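Local coordinates for putative lipoprotein (Clostridium perfringens ATCC 13124, PDB 4R7R) that is of unknown function, a putative lipoprotein with an alpha-beta fold that may take part in lipid binding, at residues A[71-74]-A[79-82]. Residues are numbered along the deposited sequence; the frame is centred on the assembly and turned at random.
Sequences KIFI and EKYV
The antiparallel β-hairpin formed by strands 70-75 and 80-85 brings I74 opposite Y81 and F73 opposite V82 near its turn. I74 and Y81 make the hydrogen-bonded pair: I74 N donates to Y81 O and Y81 N to I74 O, each bond 2.9 Å long and nearly straight. Weaker CA-H...O contacts accompany them, V82 CA resting 3.3 Å from I72 O and K80 CA reaching I74 O.

Side chains then sort by face. On one, F73 and V82 form the non-hydrogen-bonded pair and lie side by side, the ring atom CE1 of F73 3.8 Å from CG2 of V82. K80 starts out extended, CG trans to N (chi1 168°), then turns at chi3 (99°), and its end meets the CD1-CE1 side of the F73 ring obliquely, K80 NZ 3.5 Å from F73 CD1 and close to the like charge of R26. CE of K71 lies 3.8 Å from CG1 of V82 on this face as well, while K71 NZ forms a salt bridge with D84 and a hydrogen bond with the hydroxyl of Y94. V82 is thus buried among partly exposed neighbours, K71, F73 and K80. I72, I74 and Y81 occupy the other face, where L14 of helix 9-17 packs against both I74 and Y81. A backbone ladder joining neighbouring strands, with alternate side chains sent to the two faces, is characteristic of a β-hairpin within the antiparallel sheet of an alpha-beta fold.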
loop_
_atom_site.group_PDB
_atom_site.type_symbol
_atom_site.label_atom_id
_atom_site.label_comp_id
_atom_site.label_asym_id
_atom_site.label_seq_id
_atom_site.Cartn_x
_atom_site.Cartn_y
_atom_site.Cartn_z
ATOM N N LYS A 71 -7.886 -1.777 2.963
ATOM C CA LYS A 71 -7.206 -2.611 2.002
ATOM C C LYS A 71 -7.228 -1.898 0.653
ATOM O O LYS A 71 -8.289 -1.492 0.156
ATOM C CB LYS A 71 -7.884 -3.975 1.929
ATOM C CG LYS A 71 -6.950 -5.146 1.763
ATOM C CD LYS A 71 -7.708 -6.482 1.888
ATOM C CE LYS A 71 -6.752 -7.645 1.728
ATOM N NZ LYS A 71 -5.885 -7.797 2.915
ATOM N N ILE A 72 -6.044 -1.723 0.085
ATOM C CA ILE A 72 -5.880 -1.121 -1.227
ATOM C C ILE A 72 -5.572 -2.185 -2.312
ATOM O O ILE A 72 -4.551 -2.890 -2.253
ATOM C CB ILE A 72 -4.759 -0.062 -1.180
ATOM C CG1 ILE A 72 -5.085 1.011 -0.123
ATOM C CG2 ILE A 72 -4.527 0.545 -2.560
ATOM C CD1 ILE A 72 -4.076 2.208 -0.030
ATOM N N PHE A 73 -6.463 -2.305 -3.292
ATOM C CA PHE A 73 -6.247 -3.221 -4.412
ATOM C C PHE A 73 -5.741 -2.460 -5.612
ATOM O O PHE A 73 -6.465 -1.653 -6.203
ATOM C CB PHE A 73 -7.530 -3.980 -4.762
ATOM C CG PHE A 73 -7.944 -4.939 -3.699
ATOM C CD1 PHE A 73 -7.344 -6.181 -3.602
ATOM C CD2 PHE A 73 -8.892 -4.578 -2.751
ATOM C CE1 PHE A 73 -7.702 -7.072 -2.607
ATOM C CE2 PHE A 73 -9.256 -5.461 -1.756
ATOM C CZ PHE A 73 -8.654 -6.714 -1.680
ATOM N N ILE A 74 -4.481 -2.699 -5.950
ATOM C CA ILE A 74 -3.873 -2.055 -7.102
ATOM C C ILE A 74 -3.926 -3.022 -8.273
ATOM O O ILE A 74 -3.286 -4.083 -8.270
ATOM C CB ILE A 74 -2.433 -1.629 -6.831
ATOM C CG1 ILE A 74 -2.387 -0.692 -5.628
ATOM C CG2 ILE A 74 -1.853 -0.937 -8.048
ATOM C CD1 ILE A 74 -0.987 -0.426 -5.131
ATOM N N GLU A 79 -1.048 -8.099 -13.407
ATOM C CA GLU A 79 -0.843 -8.334 -11.978
ATOM C C GLU A 79 -1.818 -7.575 -11.086
ATOM O O GLU A 79 -2.370 -6.555 -11.489
ATOM C CB GLU A 79 0.585 -7.939 -11.590
ATOM C CG GLU A 79 1.648 -8.935 -12.001
ATOM C CD GLU A 79 1.867 -10.009 -10.945
ATOM O OE1 GLU A 79 2.669 -10.941 -11.206
ATOM O OE2 GLU A 79 1.240 -9.911 -9.857
ATOM N N LYS A 80 -2.018 -8.077 -9.871
ATOM C CA LYS A 80 -2.699 -7.313 -8.832
ATOM C C LYS A 80 -1.855 -7.297 -7.544
ATOM O O LYS A 80 -1.319 -8.322 -7.118
ATOM C CB LYS A 80 -4.107 -7.863 -8.534
ATOM C CG LYS A 80 -4.708 -7.239 -7.239
ATOM C CD LYS A 80 -6.237 -7.237 -7.171
ATOM C CE LYS A 80 -6.790 -8.384 -6.332
ATOM N NZ LYS A 80 -8.280 -8.317 -6.240
ATOM N N TYR A 81 -1.732 -6.127 -6.928
ATOM C CA TYR A 81 -1.035 -6.048 -5.662
ATOM C C TYR A 81 -1.973 -5.537 -4.571
ATOM O O TYR A 81 -3.004 -4.906 -4.839
ATOM C CB TYR A 81 0.209 -5.161 -5.791
ATOM C CG TYR A 81 1.442 -5.885 -6.341
ATOM C CD1 TYR A 81 1.463 -6.384 -7.638
ATOM C CD2 TYR A 81 2.583 -6.048 -5.563
ATOM C CE1 TYR A 81 2.566 -7.036 -8.136
ATOM C CE2 TYR A 81 3.705 -6.693 -6.057
ATOM C CZ TYR A 81 3.690 -7.192 -7.342
ATOM O OH TYR A 81 4.804 -7.844 -7.837
ATOM N N VAL A 82 -1.606 -5.818 -3.331
ATOM C CA VAL A 82 -2.424 -5.459 -2.199
ATOM C C VAL A 82 -1.580 -4.650 -1.228
ATOM O O VAL A 82 -0.426 -4.981 -0.972
ATOM C CB VAL A 82 -3.009 -6.726 -1.502
ATOM C CG1 VAL A 82 -3.710 -6.368 -0.227
ATOM C CG2 VAL A 82 -3.958 -7.459 -2.442
#